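Local coordinates for protein carnitinyl-CoA dehydratase (Mycobacterium avium, PDB 3R0O) that probably catalyses the reversible dehydration of carnitinyl-coenzyme A, as a lyase of the enoyl-CoA hydratase/isomerase (crotonase) family, at residues A26-D31 and W61-T66; F105-T110 and S220-Y225; G121-A126 and A138-P143; I133-A138 and V193-V198; G148-A153 and R244-L249. All coordinates share one frame; numbering follows the deposited sequence.

Interaction 1: residues A26-D31 and W61-T66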
# COMPACT_ATOMS: atom_id res chain seq x y z
N ALA A 26 -23.36 11.20 -14.78
CA ALA A 26 -23.99 10.10 -15.49
C ALA A 26 -24.19 8.98 -14.50
O ALA A 26 -23.20 8.46 -13.94
CB ALA A 26 -23.13 9.63 -16.65
N LEU A 27 -25.46 8.62 -14.29
CA LEU A 27 -25.85 7.53 -13.41
C LEU A 27 -26.20 6.28 -14.24
O LEU A 27 -27.15 6.29 -15.06
CB LEU A 27 -27.04 7.94 -12.51
CG LEU A 27 -27.69 6.87 -11.60
CD1 LEU A 27 -26.75 6.39 -10.46
CD2 LEU A 27 -29.01 7.37 -11.00
N ILE A 28 -25.45 5.22 -14.01
CA ILE A 28 -25.67 3.95 -14.69
C ILE A 28 -26.22 2.98 -13.69
O ILE A 28 -25.64 2.82 -12.63
CB ILE A 28 -24.34 3.36 -15.22
CG1 ILE A 28 -23.63 4.38 -16.13
CG2 ILE A 28 -24.62 1.99 -15.88
CD1 ILE A 28 -22.17 4.07 -16.41
N THR A 29 -27.33 2.32 -14.03
CA THR A 29 -27.96 1.37 -13.13
C THR A 29 -27.99 0.06 -13.86
O THR A 29 -28.63 -0.05 -14.93
CB THR A 29 -29.41 1.81 -12.75
OG1 THR A 29 -29.38 3.10 -12.13
CG2 THR A 29 -30.05 0.80 -11.80
N ILE A 30 -27.32 -0.95 -13.31
CA ILE A 30 -27.51 -2.31 -13.79
C ILE A 30 -28.91 -2.74 -13.40
O ILE A 30 -29.25 -2.73 -12.22
CB ILE A 30 -26.48 -3.29 -13.22
CG1 ILE A 30 -25.06 -2.85 -13.63
CG2 ILE A 30 -26.84 -4.72 -13.67
CD1 ILE A 30 -23.93 -3.65 -12.95
N ASP A 31 -29.73 -3.09 -14.39
CA ASP A 31 -31.15 -3.29 -14.14
C ASP A 31 -31.63 -4.69 -14.47
O ASP A 31 -32.41 -4.89 -15.40
CB ASP A 31 -31.97 -2.25 -14.91
CG ASP A 31 -33.43 -2.16 -14.42
OD1 ASP A 31 -33.82 -2.73 -13.36
OD2 ASP A 31 -34.20 -1.48 -15.11
N TRP A 61 -19.08 15.15 -15.75
CA TRP A 61 -17.89 15.35 -14.91
C TRP A 61 -17.64 14.24 -13.89
O TRP A 61 -16.60 14.23 -13.24
CB TRP A 61 -17.90 16.72 -14.22
CG TRP A 61 -17.93 17.92 -15.17
CD1 TRP A 61 -17.81 17.90 -16.54
CD2 TRP A 61 -18.03 19.30 -14.80
NE1 TRP A 61 -17.87 19.20 -17.04
CE2 TRP A 61 -18.00 20.07 -15.99
CE3 TRP A 61 -18.15 19.97 -13.57
CZ2 TRP A 61 -18.09 21.47 -15.99
CZ3 TRP A 61 -18.23 21.36 -13.57
CH2 TRP A 61 -18.20 22.09 -14.77
N ALA A 62 -18.58 13.31 -13.76
CA ALA A 62 -18.46 12.16 -12.87
C ALA A 62 -19.47 11.10 -13.25
O ALA A 62 -20.47 11.40 -13.89
CB ALA A 62 -18.64 12.54 -11.42
N VAL A 63 -19.17 9.86 -12.88
CA VAL A 63 -20.01 8.71 -13.18
C VAL A 63 -20.32 7.96 -11.89
O VAL A 63 -19.45 7.82 -11.00
CB VAL A 63 -19.33 7.76 -14.21
CG1 VAL A 63 -20.08 6.45 -14.37
CG2 VAL A 63 -19.17 8.45 -15.56
N VAL A 64 -21.57 7.50 -11.77
CA VAL A 64 -21.99 6.62 -10.70
C VAL A 64 -22.56 5.36 -11.32
O VAL A 64 -23.37 5.43 -12.26
CB VAL A 64 -23.04 7.30 -9.78
CG1 VAL A 64 -23.60 6.30 -8.73
CG2 VAL A 64 -22.45 8.57 -9.10
N ILE A 65 -22.11 4.20 -10.84
CA ILE A 65 -22.71 2.92 -11.23
C ILE A 65 -23.36 2.25 -10.02
O ILE A 65 -22.80 2.24 -8.92
CB ILE A 65 -21.66 1.98 -11.92
CG1 ILE A 65 -22.34 0.76 -12.54
CG2 ILE A 65 -20.55 1.57 -10.94
CD1 ILE A 65 -21.48 0.06 -13.67
N THR A 66 -24.56 1.69 -10.20
CA THR A 66 -25.28 1.04 -9.12
C THR A 66 -26.10 -0.14 -9.67
O THR A 66 -26.18 -0.33 -10.89
CB THR A 66 -26.19 2.09 -8.38
OG1 THR A 66 -26.53 1.63 -7.05
CG2 THR A 66 -27.46 2.41 -9.19
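Ala62 opens the ladder between two parallel neighbours of the main sheet by accepting a hydrogen bond from Ala26 N. The two strands belong to a beta-alpha-beta unit made of strand 25-30, helix 41-56 and strand 62-67, and the axes of the segments 26-30 and 62-66 run 4.7 Å apart at 15°. At Val63 the pairing is with Ala26; on the same face Ile28 CD1 reaches diagonally to Val63 CG1 at 3.8 Å. Val64 follows with both backbone polar atoms engaged: its N donates to Ala26 O, and its O receives Ile28 N at 2.7 Å in an almost straight bond, 178° at the hydrogen. On the face turned to helix 198-210, its CG1, anti to the backbone N (chi1 174°), meets Leu27 CD1 at 3.6 Å. Ile65 pairs with Ile28 on the other face, against helix 41-56. Its CA lies 3.2 Å from Ile28 O, a CA-H...O contact, and the long isoleucine branches spread over the helix. Thr66 ends the ladder: its N donates to Ile28 O and its O accepts Ile30 N at 2.7 Å. The two threonines lie side by side, Thr66 CG2 being 3.6 Å from Thr29 OG1, while Thr66 OG1 is hydrogen-bonded to Ala113 O of the next strand. Beta-branched residues suit these extended backbones and fill both faces. The chemistry implies a division of labour: five main-chain bonds fix the parallel register, apolar branches seal the strands to helices on both faces, and a buried hydroxyl is satisfied by a neighbouring carbonyl.

Interaction 2: residues F105-T110 and S220-Y225; sequences FIDKPT and SKRVAY. With EDO (1,2-ethanediol), chain D.
Lys221 of helix 214-225 plugs into the loop 105-110 that leads into strand 110-114, a central strand of the main sheet in this crotonase-fold subunit. A lysine suits the place because its fully extended chain, CG anti to the backbone N (chi1 179°), carries the ammonium past the helix surface to a cluster of carbonyls. NZ donates to Ile106 O at 2.9 Å and to Lys108 O, also at 2.9 Å, approaching the latter from above the carbonyl plane. It also forms a salt bridge with Asp130, which probably balances the buried charge. The Phe105 ring adds a cation-pi contact: NZ stands over its face, 4.9 Å from the centroid and 20° off the normal. The same ring turns an edge to the face of Tyr225 in an offset edge-to-face pair, centroids 6.0 Å apart and planes at 78°, and Tyr225 OH bonds to Asp130 as well. Farther out, Arg222 NH1 makes a salt bridge to Asp107 OD1 at 2.8 Å. The carboxylate oxygen lies near the guanidinium plane, yet is itself met from above the carboxylate plane. Arg222 NE has a second acid, Glu245 of a neighbouring subunit, so this helix also serves the assembly. An ethanediol, probably from the crystallisation liquor, hydrogen-bonds through O2 to Thr110 OG1 at 2.7 Å. A water accepts from Lys221 NZ and from Ile106 N, the latter at 3.0 Å.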
# COMPACT_ATOMS: atom_id res chain seq x y z
N PHE A 105 -10.45 2.28 -18.68
CA PHE A 105 -10.11 3.54 -18.00
C PHE A 105 -10.78 4.75 -18.69
O PHE A 105 -10.77 4.84 -19.91
CB PHE A 105 -8.59 3.72 -17.91
CG PHE A 105 -8.16 4.96 -17.15
CD1 PHE A 105 -7.84 4.88 -15.80
CD2 PHE A 105 -8.07 6.19 -17.79
CE1 PHE A 105 -7.45 6.01 -15.09
CE2 PHE A 105 -7.69 7.32 -17.09
CZ PHE A 105 -7.36 7.23 -15.75
N ILE A 106 -11.38 5.66 -17.90
CA ILE A 106 -11.85 6.95 -18.43
C ILE A 106 -11.37 8.09 -17.53
O ILE A 106 -11.05 7.88 -16.37
CB ILE A 106 -13.39 7.01 -18.59
CG1 ILE A 106 -14.12 6.89 -17.24
CG2 ILE A 106 -13.88 5.89 -19.52
CD1 ILE A 106 -15.61 7.32 -17.30
N ASP A 107 -11.36 9.32 -18.07
CA ASP A 107 -10.88 10.48 -17.32
C ASP A 107 -11.79 10.88 -16.16
O ASP A 107 -11.32 11.45 -15.18
CB ASP A 107 -10.73 11.67 -18.26
CG ASP A 107 -9.62 11.48 -19.28
OD1 ASP A 107 -8.56 10.90 -18.96
OD2 ASP A 107 -9.80 11.95 -20.41
N LYS A 108 -13.08 10.60 -16.30
CA LYS A 108 -14.10 11.03 -15.34
C LYS A 108 -14.08 10.13 -14.10
O LYS A 108 -13.92 8.92 -14.21
CB LYS A 108 -15.49 11.00 -16.01
CG LYS A 108 -15.53 11.53 -17.45
CD LYS A 108 -15.00 12.98 -17.57
CE LYS A 108 -14.77 13.36 -19.06
NZ LYS A 108 -16.04 13.68 -19.74
N PRO A 109 -14.21 10.73 -12.90
CA PRO A 109 -14.23 9.89 -11.68
C PRO A 109 -15.45 8.98 -11.63
O PRO A 109 -16.55 9.37 -12.06
CB PRO A 109 -14.31 10.93 -10.54
CG PRO A 109 -13.73 12.09 -11.08
CD PRO A 109 -14.15 12.16 -12.55
N THR A 110 -15.25 7.76 -11.16
CA THR A 110 -16.33 6.80 -11.12
C THR A 110 -16.57 6.44 -9.66
O THR A 110 -15.63 6.28 -8.89
CB THR A 110 -15.98 5.53 -11.90
OG1 THR A 110 -14.72 5.02 -11.42
CG2 THR A 110 -15.87 5.83 -13.43
N SER A 220 -5.66 14.92 -12.30
CA SER A 220 -5.31 14.30 -11.03
C SER A 220 -5.59 12.80 -11.08
O SER A 220 -4.76 11.99 -10.62
CB SER A 220 -5.99 14.98 -9.82
OG SER A 220 -5.57 16.35 -9.70
N LYS A 221 -6.74 12.41 -11.65
CA LYS A 221 -7.05 10.98 -11.79
C LYS A 221 -5.99 10.24 -12.61
O LYS A 221 -5.53 9.16 -12.19
CB LYS A 221 -8.45 10.75 -12.38
CG LYS A 221 -8.77 9.29 -12.55
CD LYS A 221 -10.16 9.04 -13.08
CE LYS A 221 -10.31 7.54 -13.37
NZ LYS A 221 -11.74 7.13 -13.69
N ARG A 222 -5.56 10.81 -13.74
CA ARG A 222 -4.51 10.17 -14.56
C ARG A 222 -3.17 10.07 -13.81
O ARG A 222 -2.53 9.02 -13.87
CB ARG A 222 -4.30 10.84 -15.92
CG ARG A 222 -5.55 10.78 -16.83
CD ARG A 222 -5.31 11.32 -18.24
NE ARG A 222 -5.09 12.75 -18.21
CZ ARG A 222 -6.03 13.69 -18.30
NH1 ARG A 222 -7.31 13.35 -18.41
NH2 ARG A 222 -5.69 14.97 -18.28
N VAL A 223 -2.77 11.14 -13.13
CA VAL A 223 -1.52 11.13 -12.34
C VAL A 223 -1.57 10.07 -11.25
O VAL A 223 -0.59 9.33 -11.05
CB VAL A 223 -1.18 12.49 -11.72
CG1 VAL A 223 0.06 12.35 -10.77
CG2 VAL A 223 -0.85 13.52 -12.83
N ALA A 224 -2.72 9.98 -10.57
CA ALA A 224 -2.89 9.08 -9.43
C ALA A 224 -2.76 7.62 -9.85
O ALA A 224 -2.17 6.81 -9.14
CB ALA A 224 -4.23 9.32 -8.76
N TYR A 225 -3.32 7.30 -11.01
CA TYR A 225 -3.25 5.95 -11.53
C TYR A 225 -1.99 5.63 -12.37
O TYR A 225 -1.72 4.45 -12.62
CB TYR A 225 -4.50 5.64 -12.33
CG TYR A 225 -5.70 5.32 -11.45
CD1 TYR A 225 -5.83 4.08 -10.83
CD2 TYR A 225 -6.71 6.28 -11.25
CE1 TYR A 225 -6.94 3.78 -10.03
CE2 TYR A 225 -7.81 6.01 -10.48
CZ TYR A 225 -7.94 4.76 -9.86
OH TYR A 225 -9.05 4.49 -9.09
C1 EDO D . -14.41 2.18 -15.15
O1 EDO D . -13.96 3.39 -15.77
C2 EDO D . -13.69 1.97 -13.83
O2 EDO D . -13.56 3.23 -13.14
O HOH W 1 -11.59 4.89 -15.00

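Interaction 3: residues G121-A126 and A138-P143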
# COMPACT_ATOMS: atom_id res chain seq x y z
N GLY A 121 -17.44 -10.79 -9.18
CA GLY A 121 -17.47 -9.74 -10.20
C GLY A 121 -18.00 -8.40 -9.69
O GLY A 121 -17.60 -7.35 -10.17
N GLY A 122 -18.87 -8.46 -8.69
CA GLY A 122 -19.43 -7.27 -8.07
C GLY A 122 -18.38 -6.52 -7.29
O GLY A 122 -18.32 -5.31 -7.36
N SER A 123 -17.54 -7.24 -6.54
CA SER A 123 -16.37 -6.63 -5.89
C SER A 123 -15.38 -6.12 -6.91
O SER A 123 -14.73 -5.08 -6.71
CB SER A 123 -15.68 -7.64 -4.98
OG SER A 123 -16.33 -7.71 -3.74
N GLU A 124 -15.27 -6.83 -8.02
CA GLU A 124 -14.35 -6.41 -9.07
C GLU A 124 -14.80 -5.09 -9.68
O GLU A 124 -13.97 -4.28 -10.08
CB GLU A 124 -14.16 -7.55 -10.08
CG GLU A 124 -13.33 -8.69 -9.47
CD GLU A 124 -13.19 -9.91 -10.36
OE1 GLU A 124 -14.23 -10.47 -10.77
OE2 GLU A 124 -12.04 -10.33 -10.62
N LEU A 125 -16.10 -4.85 -9.76
CA LEU A 125 -16.58 -3.56 -10.24
C LEU A 125 -16.20 -2.48 -9.23
O LEU A 125 -15.75 -1.41 -9.62
CB LEU A 125 -18.10 -3.55 -10.45
CG LEU A 125 -18.69 -4.48 -11.53
CD1 LEU A 125 -20.22 -4.33 -11.61
CD2 LEU A 125 -18.02 -4.26 -12.90
N ALA A 126 -16.38 -2.76 -7.94
CA ALA A 126 -16.04 -1.79 -6.89
C ALA A 126 -14.55 -1.49 -6.92
O ALA A 126 -14.14 -0.31 -6.84
CB ALA A 126 -16.49 -2.30 -5.50
N ALA A 138 -24.40 -4.34 2.66
CA ALA A 138 -23.52 -4.77 1.56
C ALA A 138 -22.34 -5.60 2.09
O ALA A 138 -21.95 -5.49 3.25
CB ALA A 138 -23.01 -3.59 0.77
N SER A 139 -21.79 -6.45 1.25
CA SER A 139 -20.58 -7.17 1.61
C SER A 139 -19.78 -7.38 0.35
O SER A 139 -20.33 -7.34 -0.76
CB SER A 139 -20.91 -8.51 2.25
OG SER A 139 -21.68 -9.29 1.36
N PHE A 140 -18.48 -7.59 0.54
CA PHE A 140 -17.53 -7.75 -0.54
C PHE A 140 -16.80 -9.08 -0.33
O PHE A 140 -16.71 -9.59 0.78
CB PHE A 140 -16.56 -6.56 -0.56
CG PHE A 140 -17.27 -5.21 -0.66
CD1 PHE A 140 -17.41 -4.57 -1.88
CD2 PHE A 140 -17.80 -4.59 0.49
CE1 PHE A 140 -18.07 -3.34 -1.98
CE2 PHE A 140 -18.47 -3.38 0.40
CZ PHE A 140 -18.60 -2.74 -0.83
N GLY A 141 -16.30 -9.64 -1.42
CA GLY A 141 -15.48 -10.82 -1.34
C GLY A 141 -15.17 -11.35 -2.73
O GLY A 141 -15.74 -10.90 -3.72
N LEU A 142 -14.24 -12.29 -2.77
CA LEU A 142 -13.85 -12.98 -3.99
C LEU A 142 -13.96 -14.49 -3.73
O LEU A 142 -12.95 -15.15 -3.45
CB LEU A 142 -12.43 -12.58 -4.37
CG LEU A 142 -12.30 -11.08 -4.70
CD1 LEU A 142 -10.87 -10.70 -4.96
CD2 LEU A 142 -13.18 -10.73 -5.88
N PRO A 143 -15.18 -15.04 -3.81
CA PRO A 143 -15.36 -16.47 -3.46
C PRO A 143 -15.02 -17.44 -4.60
O PRO A 143 -15.34 -18.63 -4.50
CB PRO A 143 -16.85 -16.54 -3.12
CG PRO A 143 -17.46 -15.60 -4.12
CD PRO A 143 -16.47 -14.41 -4.17
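Ser123 and Phe140 bring their CA atoms within 5.6 Å where helix 121-126 passes almost perpendicularly over strand 139-141, at 99° with the axes 7.4 Å apart. In the crotonase fold the start of this glycine-rich helix typically borders the oxyanion hole, and here a strand of the small second sheet packs on its flank. Serine suits the crossing because it is short and its hydroxyl can both give and take a hydrogen bond. Ser123 OG lies anti to the carbonyl carbon (chi1 -83°), which brings it to the strand, where it accepts from Gly141 N at 3.0 Å with 152° at the hydrogen. The hydroxyl also bonds to Ala118 O, tying the helix to two strands at once. Phe140 shows the helix the rim of its ring: its CE1 is 4.0 Å from Ala126 CB, a small methyl that lets the helix come close. Leu142 crosses the Glu124 side chain at about a right angle, and Glu124 OE2 accepts from Ala153 N and Gly155 N. Leu142 CD2 rests 4.1 Å from Ser123 CB and equally 4.1 Å from Glu124 CG.

Interaction 4: residues I133-A138 and V193-V198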
# COMPACT_ATOMS: atom_id res chain seq x y z
N ILE A 133 -19.32 3.83 -2.17
CA ILE A 133 -20.25 3.97 -1.05
C ILE A 133 -21.07 2.69 -0.99
O ILE A 133 -21.57 2.21 -2.01
CB ILE A 133 -21.16 5.22 -1.17
CG1 ILE A 133 -20.29 6.48 -1.12
CG2 ILE A 133 -22.17 5.25 0.00
CD1 ILE A 133 -21.05 7.77 -1.19
N ALA A 134 -21.15 2.10 0.20
CA ALA A 134 -21.92 0.88 0.38
C ALA A 134 -23.03 1.09 1.41
O ALA A 134 -22.89 1.90 2.31
CB ALA A 134 -21.01 -0.28 0.80
N CYS A 135 -24.12 0.36 1.25
CA CYS A 135 -25.16 0.36 2.25
C CYS A 135 -24.75 -0.60 3.38
O CYS A 135 -23.82 -1.39 3.20
CB CYS A 135 -26.50 -0.04 1.61
SG CYS A 135 -26.49 -1.72 0.92
N GLU A 136 -25.41 -0.48 4.54
CA GLU A 136 -25.11 -1.25 5.74
C GLU A 136 -25.01 -2.74 5.48
O GLU A 136 -24.08 -3.40 5.96
CB GLU A 136 -26.20 -1.02 6.80
CG GLU A 136 -26.10 0.30 7.55
CD GLU A 136 -24.92 0.36 8.52
OE1 GLU A 136 -24.45 -0.72 8.95
OE2 GLU A 136 -24.45 1.48 8.86
N SER A 137 -25.96 -3.27 4.70
CA SER A 137 -26.01 -4.71 4.50
C SER A 137 -25.17 -5.22 3.30
O SER A 137 -25.21 -6.41 2.99
CB SER A 137 -27.47 -5.18 4.41
OG SER A 137 -27.98 -4.86 3.14
N ALA A 138 -24.40 -4.34 2.66
CA ALA A 138 -23.52 -4.77 1.56
C ALA A 138 -22.34 -5.60 2.09
O ALA A 138 -21.95 -5.49 3.25
CB ALA A 138 -23.01 -3.59 0.77
N VAL A 193 -23.74 3.77 4.39
CA VAL A 193 -25.00 4.53 4.55
C VAL A 193 -26.18 3.55 4.70
O VAL A 193 -26.01 2.37 4.43
CB VAL A 193 -25.26 5.49 3.35
CG1 VAL A 193 -24.15 6.56 3.24
CG2 VAL A 193 -25.48 4.72 2.02
N PRO A 194 -27.37 4.03 5.13
CA PRO A 194 -28.50 3.10 5.28
C PRO A 194 -28.93 2.43 3.95
O PRO A 194 -28.84 3.04 2.88
CB PRO A 194 -29.63 4.00 5.80
CG PRO A 194 -28.91 5.10 6.57
CD PRO A 194 -27.64 5.35 5.74
N ASP A 195 -29.40 1.19 4.04
CA ASP A 195 -29.92 0.50 2.88
C ASP A 195 -30.99 1.37 2.24
O ASP A 195 -31.80 2.01 2.94
CB ASP A 195 -30.54 -0.85 3.26
CG ASP A 195 -29.51 -1.83 3.81
OD1 ASP A 195 -28.29 -1.58 3.75
OD2 ASP A 195 -29.92 -2.87 4.34
N GLY A 196 -30.97 1.41 0.91
CA GLY A 196 -31.93 2.23 0.19
C GLY A 196 -31.47 3.64 -0.11
O GLY A 196 -32.15 4.35 -0.85
N THR A 197 -30.33 4.07 0.43
CA THR A 197 -29.94 5.49 0.26
C THR A 197 -28.65 5.68 -0.52
O THR A 197 -28.16 6.81 -0.66
CB THR A 197 -29.77 6.25 1.59
OG1 THR A 197 -28.59 5.78 2.26
CG2 THR A 197 -31.03 6.09 2.51
N VAL A 198 -28.12 4.59 -1.04
CA VAL A 198 -26.80 4.59 -1.65
C VAL A 198 -26.67 5.55 -2.88
O VAL A 198 -25.64 6.22 -3.06
CB VAL A 198 -26.34 3.11 -1.90
CG1 VAL A 198 -26.67 2.63 -3.33
CG2 VAL A 198 -24.90 2.94 -1.55
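Ala134 and Val193 join strand 131-135 to the short strand 191-193, parallel neighbours at one border of the main crotonase-fold sheet. Val193 N donates to Ala134 O at 2.9 Å, lying in the carbonyl plane. Val193 O takes a weak bond from Glu136 N and also a CA-H...O contact from Cys135. Past the strand ends, each chain turns. The type I turn from Cys135 to Ala138 places Ser137 N for Asp195 OD1, which accepts it through its syn lone pair at 3.0 Å with 166° at the hydrogen. Ser137 OG lies 3.0 Å from Asp195 OD2, although its proton has another acceptor within reach. An aspartate fits here because its short carboxylate can cross from one turn to the other and offer two oxygens. Within the type II turn from Pro194 to Thr197, Pro194 O accepts twice, from Thr197 N at 3.0 Å and from Thr197 OG1 at 2.8 Å. The positive phi of Gly196 is what such a turn needs. Ile133 and Val193 pack on Ala201 of helix 198-210, Ile133 CG2 touching Val193 CG2 at 3.9 Å; Val198, the first residue of that helix, brings CG2 to 3.4 Å from Ile133 O.

Interaction 5: residues G148-A153 and R244-L249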
# COMPACT_ATOMS: atom_id res chain seq x y z
N GLY A 148 -13.55 -23.23 -7.74
CA GLY A 148 -12.59 -23.84 -8.66
C GLY A 148 -12.10 -22.94 -9.79
O GLY A 148 -11.42 -23.42 -10.70
N LEU A 149 -12.42 -21.66 -9.74
CA LEU A 149 -11.83 -20.67 -10.67
C LEU A 149 -10.99 -19.62 -9.89
O LEU A 149 -10.56 -19.91 -8.76
CB LEU A 149 -12.94 -20.00 -11.48
CG LEU A 149 -13.89 -21.03 -12.13
CD1 LEU A 149 -15.37 -20.53 -12.21
CD2 LEU A 149 -13.33 -21.51 -13.47
N ILE A 150 -10.75 -18.44 -10.48
CA ILE A 150 -10.14 -17.31 -9.78
C ILE A 150 -10.86 -15.99 -10.15
O ILE A 150 -11.57 -15.93 -11.15
CB ILE A 150 -8.61 -17.14 -10.05
CG1 ILE A 150 -8.34 -16.86 -11.53
CG2 ILE A 150 -7.79 -18.35 -9.58
CD1 ILE A 150 -6.87 -16.45 -11.79
N ALA A 151 -10.65 -14.95 -9.36
CA ALA A 151 -11.18 -13.63 -9.70
C ALA A 151 -10.34 -13.07 -10.85
O ALA A 151 -9.31 -12.40 -10.63
CB ALA A 151 -11.15 -12.72 -8.48
N GLY A 152 -10.80 -13.35 -12.07
CA GLY A 152 -10.09 -12.96 -13.30
C GLY A 152 -10.43 -11.60 -13.91
O GLY A 152 -9.93 -11.26 -14.98
N ALA A 153 -11.24 -10.79 -13.23
CA ALA A 153 -11.58 -9.47 -13.78
C ALA A 153 -10.89 -8.41 -12.95
O ALA A 153 -11.47 -7.35 -12.67
CB ALA A 153 -13.11 -9.25 -13.82
N ARG A 244 -3.34 -15.46 -18.45
CA ARG A 244 -2.53 -16.66 -18.53
C ARG A 244 -2.92 -17.70 -17.43
O ARG A 244 -3.14 -18.87 -17.73
CB ARG A 244 -1.05 -16.27 -18.51
CG ARG A 244 -0.10 -17.44 -18.59
CD ARG A 244 1.32 -17.02 -19.02
NE ARG A 244 1.81 -15.79 -18.38
CZ ARG A 244 2.19 -15.66 -17.11
NH1 ARG A 244 2.13 -16.70 -16.26
NH2 ARG A 244 2.63 -14.47 -16.68
N GLU A 245 -3.05 -17.26 -16.18
CA GLU A 245 -3.35 -18.18 -15.09
C GLU A 245 -4.75 -18.80 -15.25
O GLU A 245 -4.93 -20.00 -15.06
CB GLU A 245 -3.19 -17.50 -13.73
CG GLU A 245 -1.72 -17.23 -13.35
CD GLU A 245 -0.97 -18.47 -12.90
OE1 GLU A 245 -1.57 -19.57 -12.79
OE2 GLU A 245 0.24 -18.35 -12.64
N PHE A 246 -5.71 -17.95 -15.61
CA PHE A 246 -7.10 -18.34 -15.79
C PHE A 246 -7.25 -19.40 -16.90
O PHE A 246 -7.94 -20.40 -16.71
CB PHE A 246 -7.94 -17.11 -16.14
CG PHE A 246 -9.40 -17.25 -15.82
CD1 PHE A 246 -9.94 -16.60 -14.73
CD2 PHE A 246 -10.24 -18.02 -16.61
CE1 PHE A 246 -11.29 -16.72 -14.41
CE2 PHE A 246 -11.61 -18.14 -16.30
CZ PHE A 246 -12.13 -17.48 -15.19
N THR A 247 -6.59 -19.17 -18.03
CA THR A 247 -6.65 -20.10 -19.16
C THR A 247 -6.18 -21.50 -18.74
O THR A 247 -6.89 -22.48 -18.96
CB THR A 247 -5.85 -19.56 -20.36
OG1 THR A 247 -6.41 -18.30 -20.75
CG2 THR A 247 -5.92 -20.51 -21.56
N GLU A 248 -5.02 -21.57 -18.10
CA GLU A 248 -4.48 -22.85 -17.66
C GLU A 248 -5.44 -23.51 -16.67
O GLU A 248 -5.71 -24.71 -16.76
CB GLU A 248 -3.10 -22.66 -17.05
CG GLU A 248 -2.37 -23.95 -16.65
CD GLU A 248 -1.96 -24.84 -17.83
OE1 GLU A 248 -2.07 -24.41 -19.01
OE2 GLU A 248 -1.53 -25.98 -17.57
N LEU A 249 -5.98 -22.71 -15.75
CA LEU A 249 -6.88 -23.21 -14.71
C LEU A 249 -8.08 -23.96 -15.29
O LEU A 249 -8.41 -25.04 -14.80
CB LEU A 249 -7.35 -22.06 -13.82
CG LEU A 249 -7.90 -22.42 -12.44
CD1 LEU A 249 -6.96 -23.33 -11.65
CD2 LEU A 249 -8.18 -21.13 -11.65
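Leu249 N donates to Glu245 O at 3.0 Å, the helical bond that sets Leu249 and Glu245 one turn apart on the side of helix 236-250 touching Ile150. The contact itself is apolar. Ile150 is its centre, and a branched residue suits the place because its arms serve different partners. CG1, set between the backbone N and the carbonyl carbon (chi1 63°), reaches Phe246 CD1 at 3.6 Å, while CG2 presses on Leu249 CD2 at 3.5 Å, tighter than usual for two carbons. Leu249 CD2 also lies 3.6 Å from Leu149 C, so the methyl is wedged between side chain and main chain. Phe246 has its CG anti to the backbone N (chi1 -157°), which throws the ring out from the helix onto the loop. Its rim meets the backbone, CE1 standing 3.4 Å from Ile150 O near the ring plane. The ring then passes Gly152, whose CA is 3.9 Å from Phe246 CD1; the absence of a side chain at Gly152 lets the ring lie this close. The loop 148-153 follows strand 139-141 and leads into helix 155-162, with helix 236-250 lying against it. On the assembly side, helix 214-225 of a neighbouring subunit covers this part of the loop, its Ser216 bonding to Leu149 O and its Ser220 packing on Ile150.

From the N terminus, interaction 1 closes first, its loop holding helix 41-56, and it finishes before the others begin. Interaction 2 opens next and closes after 109 intervening residues; strand 62-67 meets its first segment through Val63 N and Pro109 O. Nested inside it lie interactions 3 and 4, which cross each other and share Ala138, passing from the helix over the small sheet to the border of the main one. Interaction 5 opens within the span of interactions 2 and 4 and closes beyond both, so it crosses them, but it follows interaction 3 in series; it joins the loop ahead of helix 155-162 to helix 236-250. Interactions 4 and 5 lie on opposite sides of the chain's centre.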